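Local coordinates for Lin2891 protein (Listeria innocua, PDB 3DB0) that is a putative pyridoxamine 5'-phosphate oxidase, a member of an FMN-binding clan, and probably acts as a flavin-dependent oxidoreductase, at residues B[24-27]-B[28-31]; B[68-71]-B[72-75]; B[99-102]-B[103-107]. One frame throughout, in Å; residues are numbered along the deposited sequence.

Interaction 1: B[24-27]-B[28-31]; sequences SVQG and DFPH
The side-chain carbonyl OE1 of Gln26 takes a hydrogen bond from His31 NE2 at 2.8 Å, a link that spans the two arms of a tight hairpin. The N-H...O angle is 160°, and the oxygen lies almost in the imidazole plane, where a ring N-H points. Seen from the glutamine, the donor is tilted modestly from the carbonyl plane, and the amide and imidazole planes stand 35° apart. Gln26 can reach this position because CG is anti to its backbone N (chi1 177°), the chain bends at chi2, and the amide is turned so that OE1 lies on the CB side, facing the ring. Gln26 CB itself meets the ring edge, 3.2 Å from His31 NE2.

Underneath, the backbones pair in antiparallel register. Ser24 and His31 form one hydrogen-bonded pair, with His31 N to Ser24 O at 2.8 Å; Gln26 and Phe29 form the next, with Gln26 N to Phe29 O also 2.8 Å and nearly straight. Between them, Val25 faces Pro30 in a non-hydrogen-bonded pair, a place where proline's missing N-H costs no cross-strand bond. These two residues pack against Pro30 and Val25 of the second subunit, whereas Phe29, on the glutamine and histidine face, meets His63 of that subunit. Ser24 OG bonds to Glu57.

Gly27 and Asp28 make the corner. Its first position needs positive phi with strongly negative psi, which glycine, lacking a side chain, adopts easily. Phe29 N closes it on Gln26 O at 3.1 Å. This is a beta hairpin with a two-residue loop in a type II' turn, joining strands 19-26 and 29-40 of the barrel.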
ATOM      1  N   SER B  24      19.160  -8.223  -4.809  1.00 21.81           N
ATOM      2  CA  SER B  24      20.565  -7.870  -4.583  1.00 22.75           C
ATOM      3  C   SER B  24      21.372  -9.180  -4.596  1.00 23.27           C
ATOM      4  O   SER B  24      20.805 -10.294  -4.707  1.00 21.19           O
ATOM      5  CB  SER B  24      20.746  -7.062  -3.318  1.00 24.06           C
ATOM      6  OG  SER B  24      20.053  -7.659  -2.221  1.00 31.42           O
ATOM      7  N   VAL B  25      22.689  -9.033  -4.522  1.00 21.84           N
ATOM      8  CA  VAL B  25      23.590 -10.137  -4.673  1.00 22.28           C
ATOM      9  C   VAL B  25      24.539 -10.184  -3.502  1.00 24.89           C
ATOM     10  O   VAL B  25      25.059  -9.153  -3.057  1.00 28.74           O
ATOM     11  CB  VAL B  25      24.447  -9.953  -5.973  1.00 24.26           C
ATOM     12  CG1 VAL B  25      25.557 -11.022  -6.101  1.00 21.44           C
ATOM     13  CG2 VAL B  25      23.566  -9.865  -7.202  1.00 27.38           C
ATOM     14  N   GLN B  26      24.710 -11.382  -2.988  1.00 24.78           N
ATOM     15  CA  GLN B  26      25.677 -11.674  -1.918  1.00 26.17           C
ATOM     16  C   GLN B  26      26.627 -12.749  -2.427  1.00 23.98           C
ATOM     17  O   GLN B  26      26.404 -13.951  -2.247  1.00 24.12           O
ATOM     18  CB  GLN B  26      24.944 -12.188  -0.679  1.00 28.26           C
ATOM     19  CG  GLN B  26      25.860 -12.585   0.431  1.00 32.78           C
ATOM     20  CD  GLN B  26      25.575 -14.014   0.937  1.00 46.32           C
ATOM     21  OE1 GLN B  26      24.473 -14.577   0.763  1.00 31.55           O
ATOM     22  NE2 GLN B  26      26.585 -14.607   1.558  1.00 37.86           N
ATOM     23  N   GLY B  27      27.708 -12.322  -3.062  1.00 25.59           N
ATOM     24  CA  GLY B  27      28.666 -13.258  -3.620  1.00 23.90           C
ATOM     25  C   GLY B  27      27.993 -13.867  -4.817  1.00 23.83           C
ATOM     26  O   GLY B  27      27.672 -13.169  -5.748  1.00 29.46           O
ATOM     27  N   ASP B  28      27.734 -15.166  -4.780  1.00 22.49           N
ATOM     28  CA  ASP B  28      27.051 -15.853  -5.882  1.00 22.69           C
ATOM     29  C   ASP B  28      25.558 -16.055  -5.613  1.00 21.00           C
ATOM     30  O   ASP B  28      24.878 -16.712  -6.399  1.00 24.02           O
ATOM     31  CB  ASP B  28      27.654 -17.237  -6.127  1.00 24.13           C
ATOM     32  CG  ASP B  28      29.121 -17.165  -6.511  1.00 30.59           C
ATOM     33  OD1 ASP B  28      29.422 -16.348  -7.389  1.00 31.77           O
ATOM     34  OD2 ASP B  28      29.947 -17.880  -5.892  1.00 33.51           O
ATOM     35  N   PHE B  29      25.047 -15.489  -4.540  1.00 21.28           N
ATOM     36  CA  PHE B  29      23.632 -15.707  -4.193  1.00 22.11           C
ATOM     37  C   PHE B  29      22.709 -14.519  -4.415  1.00 22.96           C
ATOM     38  O   PHE B  29      23.004 -13.404  -3.964  1.00 23.25           O
ATOM     39  CB  PHE B  29      23.512 -16.125  -2.752  1.00 23.03           C
ATOM     40  CG  PHE B  29      24.183 -17.418  -2.434  1.00 25.86           C
ATOM     41  CD1 PHE B  29      25.541 -17.456  -2.156  1.00 34.83           C
ATOM     42  CD2 PHE B  29      23.452 -18.598  -2.409  1.00 30.51           C
ATOM     43  CE1 PHE B  29      26.177 -18.678  -1.861  1.00 39.60           C
ATOM     44  CE2 PHE B  29      24.073 -19.816  -2.113  1.00 34.80           C
ATOM     45  CZ  PHE B  29      25.438 -19.850  -1.844  1.00 29.20           C
ATOM     46  N   PRO B  30      21.550 -14.766  -5.073  1.00 20.87           N
ATOM     47  CA  PRO B  30      20.593 -13.682  -5.174  1.00 20.13           C
ATOM     48  C   PRO B  30      19.793 -13.591  -3.853  1.00 21.65           C
ATOM     49  O   PRO B  30      19.604 -14.593  -3.147  1.00 22.71           O
ATOM     50  CB  PRO B  30      19.702 -14.128  -6.349  1.00 16.93           C
ATOM     51  CG  PRO B  30      19.748 -15.576  -6.321  1.00 20.39           C
ATOM     52  CD  PRO B  30      21.154 -15.924  -5.903  1.00 21.93           C
ATOM     53  N   HIS B  31      19.406 -12.403  -3.486  1.00 19.86           N
ATOM     54  CA  HIS B  31      18.505 -12.228  -2.359  1.00 22.55           C
ATOM     55  C   HIS B  31      17.350 -11.388  -2.866  1.00 23.86           C
ATOM     56  O   HIS B  31      17.560 -10.302  -3.374  1.00 24.48           O
ATOM     57  CB  HIS B  31      19.177 -11.511  -1.191  1.00 24.99           C
ATOM     58  CG  HIS B  31      20.229 -12.329  -0.507  1.00 27.13           C
ATOM     59  ND1 HIS B  31      19.930 -13.225   0.489  1.00 42.31           N
ATOM     60  CD2 HIS B  31      21.565 -12.403  -0.690  1.00 31.98           C
ATOM     61  CE1 HIS B  31      21.040 -13.812   0.898  1.00 43.97           C
ATOM     62  NE2 HIS B  31      22.046 -13.337   0.195  1.00 28.39           N
TER
HETATM   63  O   HOH W   1      17.321  -7.567  -1.587  1.00 18.80           O

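Interaction 2: B[68-71]-B[72-75]; sequences IGYD and SPGS
Ser72 meets Tyr70 through its backbone carbonyl, which lies over one face of the phenol ring, offset toward the rim, with Ser72 O 3.4 Å from Tyr70 CZ. Tyrosine suits the place because its flat ring can lie against a peptide group while its hydroxyl extends beyond it. Its CG is anti to the backbone N (chi1 -177°), which carries the ring along the chain toward the turn. The amide N of Ser72 donates to Ser75 OG, at 2.9 Å.

Pro73 comes next, its CA 3.3 Å from Tyr70 OH and its ring carbons a little farther off. Phi of -57° matches the first corner position of a type I turn, one that proline's ring readily accommodates. Gly74 takes the second corner, and Ser75 N returns to Ser72 O at 3.1 Å to complete the turn.

Ser75 then directs its CB toward the preceding residues. With OG anti to the carbonyl carbon, the hydroxyl oxygen receives two backbone N-H groups, that of Ser72 and that of Asp71. The Asp71 N to Ser75 OG bond is 2.9 Å long and bent, with an angle of 141° at the hydrogen. A single small hydroxyl thus accepts from two successive amides and ties Ser75 back to the bend at 71-72.

The turn lies between strands 63-68 and 77-86, paired where Ile68 meets Leu78. Asp71 OD2 bonds His17, just beyond helix 6-16, Ser75 O accepts from Asn127 after strand 113-126, and the Tyr70 ring stacks on Tyr34 of the second subunit.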
ATOM      1  N   ILE B  68       8.554  -3.916  -9.958  1.00 24.16           N
ATOM      2  CA  ILE B  68       7.523  -3.104  -9.351  1.00 23.41           C
ATOM      3  C   ILE B  68       6.370  -2.902 -10.275  1.00 22.23           C
ATOM      4  O   ILE B  68       6.525  -2.684 -11.466  1.00 22.20           O
ATOM      5  CB  ILE B  68       8.090  -1.724  -8.785  1.00 27.64           C
ATOM      6  CG1 ILE B  68       6.983  -0.868  -8.092  1.00 27.72           C
ATOM      7  CG2 ILE B  68       8.746  -0.876  -9.879  1.00 23.71           C
ATOM      8  CD1 ILE B  68       7.541   0.041  -7.029  1.00 30.36           C
ATOM      9  N   GLY B  69       5.165  -3.061  -9.715  1.00 23.63           N
ATOM     10  CA  GLY B  69       3.942  -2.764 -10.444  1.00 19.56           C
ATOM     11  C   GLY B  69       3.041  -3.935 -10.793  1.00 20.94           C
ATOM     12  O   GLY B  69       1.952  -3.736 -11.284  1.00 24.34           O
ATOM     13  N   TYR B  70       3.459  -5.141 -10.434  1.00 23.18           N
ATOM     14  CA  TYR B  70       2.707  -6.343 -10.736  1.00 25.41           C
ATOM     15  C   TYR B  70       1.549  -6.547  -9.718  1.00 27.83           C
ATOM     16  O   TYR B  70       1.753  -6.988  -8.597  1.00 31.88           O
ATOM     17  CB  TYR B  70       3.658  -7.540 -10.842  1.00 21.24           C
ATOM     18  CG  TYR B  70       2.989  -8.826 -11.212  1.00 24.82           C
ATOM     19  CD1 TYR B  70       3.017  -9.293 -12.509  1.00 33.89           C
ATOM     20  CD2 TYR B  70       2.241  -9.536 -10.263  1.00 37.24           C
ATOM     21  CE1 TYR B  70       2.351 -10.441 -12.872  1.00 33.53           C
ATOM     22  CE2 TYR B  70       1.565 -10.696 -10.610  1.00 40.44           C
ATOM     23  CZ  TYR B  70       1.635 -11.140 -11.925  1.00 37.40           C
ATOM     24  OH  TYR B  70       0.996 -12.294 -12.275  1.00 39.63           O
ATOM     25  N   ASP B  71       0.339  -6.206 -10.143  1.00 27.00           N
ATOM     26  CA  ASP B  71      -0.879  -6.287  -9.316  1.00 29.39           C
ATOM     27  C   ASP B  71      -1.644  -7.593  -9.551  1.00 32.01           C
ATOM     28  O   ASP B  71      -2.163  -8.214  -8.622  1.00 30.28           O
ATOM     29  CB  ASP B  71      -1.818  -5.133  -9.666  1.00 31.09           C
ATOM     30  CG  ASP B  71      -1.234  -3.800  -9.331  1.00 29.31           C
ATOM     31  OD1 ASP B  71      -0.542  -3.747  -8.326  1.00 34.31           O
ATOM     32  OD2 ASP B  71      -1.451  -2.824 -10.072  1.00 41.91           O
ATOM     33  N   SER B  72      -1.675  -7.980 -10.821  1.00 32.18           N
ATOM     34  CA  SER B  72      -2.333  -9.176 -11.311  1.00 34.11           C
ATOM     35  C   SER B  72      -1.660  -9.679 -12.594  1.00 33.71           C
ATOM     36  O   SER B  72      -0.769  -9.024 -13.154  1.00 28.55           O
ATOM     37  CB  SER B  72      -3.793  -8.882 -11.626  1.00 35.35           C
ATOM     38  OG  SER B  72      -3.862  -7.852 -12.593  1.00 40.59           O
ATOM     39  N   PRO B  73      -2.077 -10.860 -13.061  1.00 33.67           N
ATOM     40  CA  PRO B  73      -1.416 -11.382 -14.260  1.00 35.80           C
ATOM     41  C   PRO B  73      -1.456 -10.452 -15.490  1.00 33.94           C
ATOM     42  O   PRO B  73      -0.617 -10.596 -16.351  1.00 32.67           O
ATOM     43  CB  PRO B  73      -2.148 -12.710 -14.521  1.00 35.26           C
ATOM     44  CG  PRO B  73      -2.708 -13.093 -13.208  1.00 36.46           C
ATOM     45  CD  PRO B  73      -3.069 -11.804 -12.523  1.00 34.30           C
ATOM     46  N   GLY B  74      -2.400  -9.509 -15.544  1.00 33.86           N
ATOM     47  CA  GLY B  74      -2.520  -8.578 -16.675  1.00 34.31           C
ATOM     48  C   GLY B  74      -1.878  -7.197 -16.504  1.00 34.45           C
ATOM     49  O   GLY B  74      -1.904  -6.391 -17.410  1.00 32.11           O
ATOM     50  N   SER B  75      -1.332  -6.931 -15.322  1.00 32.57           N
ATOM     51  CA  SER B  75      -0.660  -5.665 -15.014  1.00 31.98           C
ATOM     52  C   SER B  75       0.582  -5.441 -15.872  1.00 29.05           C
ATOM     53  O   SER B  75       1.358  -6.361 -16.045  1.00 26.36           O
ATOM     54  CB  SER B  75      -0.122  -5.695 -13.575  1.00 32.27           C
ATOM     55  OG  SER B  75      -1.109  -5.766 -12.580  1.00 33.26           O
TER

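Interaction 3: B[99-102]-B[103-107]; sequences NISK and DWFQG
Ser101 lies beneath the indole of Trp104, its CA 3.6 Å from the centroid of the six-membered ring and only 13° off the ring normal, a CH-pi contact over the face. Ser101 CB continues the overlap, approaching Trp104 CZ2 to 3.5 Å. The indole folds back because Trp104 CG sits between its own backbone N and carbonyl carbon (chi1 71°), which lays the ring over the chain just before it. A broad flat ring fits here, and serine is slim enough to pass under it.

On its other flank, Ser101 OG lies 3.1 Å from Phe105 CB and 3.4 Å from Phe105 CD1. The hydroxyl bonds to Trp97 O one helical turn earlier, so the buried polar atom has a partner. Phe105, with CG anti to the backbone N (chi1 172°), swings its ring away toward helix 90-100, where it meets Trp97 at a steep angle. The two aromatic side chains thus flank Ser101 differently, the indole over its CA and CB, the phenylalanine CB and ring beside its OG.

Trp104 N donates to Ser101 O at 2.9 Å from above the carbonyl plane. Phe105 N also comes close to Ser101 O, but at a modelled 2.5 Å, so the details of that bond are doubtful. Water bridges Ile100 O and Asp103 N.

Lys102 bends at chi3 and chi4, bringing NZ back to Asn99 O at 3.0 Å; a long flexible chain can fold back to donate to a carbonyl of the last helical turn. Asp103 OD2 bonds Thr36 N of the third subunit, and Trp104 packs edge-to-face on Phe113 of that subunit. This is the C-terminal end of helix 90-100, where the chain leaves through a turn that folds back on Ser101 O, at a subunit interface.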
ATOM      1  N   ASN B  99       8.738  10.963   5.619  0.50 29.09           N
ATOM      2  CA  ASN B  99       7.669  10.387   4.806  0.50 30.24           C
ATOM      3  C   ASN B  99       7.325   8.974   5.296  0.50 28.65           C
ATOM      4  O   ASN B  99       6.166   8.625   5.489  0.50 26.77           O
ATOM      5  CB  ASN B  99       8.044  10.371   3.336  0.50 29.92           C
ATOM      6  CG  ASN B  99       6.964   9.773   2.479  0.50 30.69           C
ATOM      7  OD1 ASN B  99       6.462   8.672   2.752  0.50 29.64           O
ATOM      8  ND2 ASN B  99       6.601  10.482   1.428  0.50 29.51           N
ATOM      9  N   ILE B 100       8.354   8.192   5.564  1.00 30.14           N
ATOM     10  CA  ILE B 100       8.158   6.829   6.064  1.00 30.55           C
ATOM     11  C   ILE B 100       7.457   6.761   7.441  1.00 31.12           C
ATOM     12  O   ILE B 100       6.612   5.897   7.664  1.00 33.81           O
ATOM     13  CB  ILE B 100       9.531   6.110   6.190  1.00 33.41           C
ATOM     14  CG1 ILE B 100      10.101   5.827   4.813  1.00 44.69           C
ATOM     15  CG2 ILE B 100       9.418   4.799   6.910  1.00 46.54           C
ATOM     16  CD1 ILE B 100       9.207   5.024   3.946  1.00 42.35           C
ATOM     17  N   SER B 101       7.833   7.655   8.362  1.00 27.06           N
ATOM     18  CA  SER B 101       7.375   7.627   9.767  1.00 25.77           C
ATOM     19  C   SER B 101       6.256   8.603  10.058  1.00 25.58           C
ATOM     20  O   SER B 101       5.955   8.914  11.231  1.00 23.46           O
ATOM     21  CB  SER B 101       8.559   7.976  10.696  1.00 20.90           C
ATOM     22  OG  SER B 101       8.982   9.327  10.514  1.00 23.13           O
ATOM     23  N   LYS B 102       5.621   9.091   8.998  1.00 27.27           N
ATOM     24  CA  LYS B 102       4.677  10.195   9.163  1.00 28.29           C
ATOM     25  C   LYS B 102       3.538   9.859  10.136  1.00 24.38           C
ATOM     26  O   LYS B 102       3.110  10.719  10.874  1.00 27.83           O
ATOM     27  CB  LYS B 102       4.132  10.709   7.834  1.00 30.29           C
ATOM     28  CG  LYS B 102       3.216   9.732   7.098  1.00 41.68           C
ATOM     29  CD  LYS B 102       2.476  10.439   5.947  1.00 46.81           C
ATOM     30  CE  LYS B 102       3.355  10.716   4.739  1.00 52.12           C
ATOM     31  NZ  LYS B 102       3.705   9.477   4.005  1.00 49.92           N
ATOM     32  N   ASP B 103       3.052   8.622  10.124  1.00 26.17           N
ATOM     33  CA  ASP B 103       1.954   8.231  11.014  1.00 24.93           C
ATOM     34  C   ASP B 103       2.303   8.384  12.514  1.00 24.36           C
ATOM     35  O   ASP B 103       1.393   8.534  13.345  1.00 29.92           O
ATOM     36  CB  ASP B 103       1.486   6.801  10.756  1.00 26.36           C
ATOM     37  CG  ASP B 103       0.606   6.669   9.519  1.00 32.59           C
ATOM     38  OD1 ASP B 103       0.288   7.696   8.857  1.00 33.69           O
ATOM     39  OD2 ASP B 103       0.201   5.513   9.254  1.00 36.93           O
ATOM     40  N   TRP B 104       3.598   8.384  12.851  1.00 24.60           N
ATOM     41  CA  TRP B 104       4.059   8.477  14.261  1.00 25.17           C
ATOM     42  C   TRP B 104       5.205   9.451  14.521  1.00 30.11           C
ATOM     43  O   TRP B 104       5.561   9.736  15.678  1.00 32.70           O
ATOM     44  CB  TRP B 104       4.475   7.084  14.783  1.00 28.09           C
ATOM     45  CG  TRP B 104       5.780   6.533  14.194  1.00 34.30           C
ATOM     46  CD1 TRP B 104       7.080   6.714  14.683  1.00 31.98           C
ATOM     47  CD2 TRP B 104       5.912   5.744  13.026  1.00 29.27           C
ATOM     48  NE1 TRP B 104       7.973   6.083  13.864  1.00 35.26           N
ATOM     49  CE2 TRP B 104       7.279   5.465  12.857  1.00 30.28           C
ATOM     50  CE3 TRP B 104       5.008   5.238  12.108  1.00 18.77           C
ATOM     51  CZ2 TRP B 104       7.736   4.747  11.820  1.00 37.18           C
ATOM     52  CZ3 TRP B 104       5.473   4.517  11.086  1.00 34.12           C
ATOM     53  CH2 TRP B 104       6.818   4.270  10.941  1.00 37.95           C
ATOM     54  N   PHE B 105       5.751  10.025  13.463  1.00 34.00           N
ATOM     55  CA  PHE B 105       6.893  10.933  13.580  1.00 35.95           C
ATOM     56  C   PHE B 105       6.597  12.154  14.416  1.00 35.24           C
ATOM     57  O   PHE B 105       5.626  12.864  14.161  1.00 34.16           O
ATOM     58  CB  PHE B 105       7.413  11.345  12.181  1.00 39.24           C
ATOM     59  CG  PHE B 105       8.478  12.428  12.205  1.00 38.94           C
ATOM     60  CD1 PHE B 105       9.812  12.103  12.348  1.00 36.50           C
ATOM     61  CD2 PHE B 105       8.137  13.762  12.050  1.00 40.95           C
ATOM     62  CE1 PHE B 105      10.794  13.095  12.368  1.00 40.74           C
ATOM     63  CE2 PHE B 105       9.112  14.759  12.067  1.00 41.12           C
ATOM     64  CZ  PHE B 105      10.440  14.415  12.223  1.00 42.71           C
ATOM     65  N   GLN B 106       7.415  12.376  15.441  1.00 34.79           N
ATOM     66  CA  GLN B 106       7.289  13.581  16.255  1.00 36.45           C
ATOM     67  C   GLN B 106       8.647  14.246  16.527  1.00 40.48           C
ATOM     68  O   GLN B 106       8.873  14.874  17.570  1.00 36.61           O
ATOM     69  CB  GLN B 106       6.450  13.369  17.547  1.00 36.06           C
ATOM     70  CG  GLN B 106       6.955  12.310  18.517  1.00 38.74           C
ATOM     71  CD  GLN B 106       6.173  12.279  19.824  1.00 27.15           C
ATOM     72  OE1 GLN B 106       4.985  11.904  19.859  1.00 23.55           O
ATOM     73  NE2 GLN B 106       6.850  12.640  20.926  1.00 33.92           N
ATOM     74  N   GLY B 107       9.545  14.128  15.551  1.00 43.39           N
ATOM     75  CA  GLY B 107      10.857  14.773  15.648  1.00 44.55           C
ATOM     76  C   GLY B 107      12.036  13.916  16.074  1.00 46.11           C
ATOM     77  O   GLY B 107      13.167  14.378  16.070  1.00 48.44           O
TER
HETATM   78  O   HOH W   2       3.909   6.262   8.502  1.00 25.81           O

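The three contacts follow one another along the chain, each made by one continuous stretch at the periphery of the six-stranded antiparallel barrel. Interaction 1 is the tip joining strands 19-26 and 29-40; interaction 2 is the connection from strand 63-68 to strand 77-86; interaction 3 follows helix 90-100, on the way to strand 113-126. Their centres are about 25 Å (1 and 2), 29 Å (2 and 3) and 32 Å (1 and 3) apart, and none touches another; interactions 1 and 3 lie on opposite sides of the chain's centre. Interactions 1 and 2 both meet the second subunit and interaction 3 the third, so these peripheral connections also contribute to the four-chain assembly.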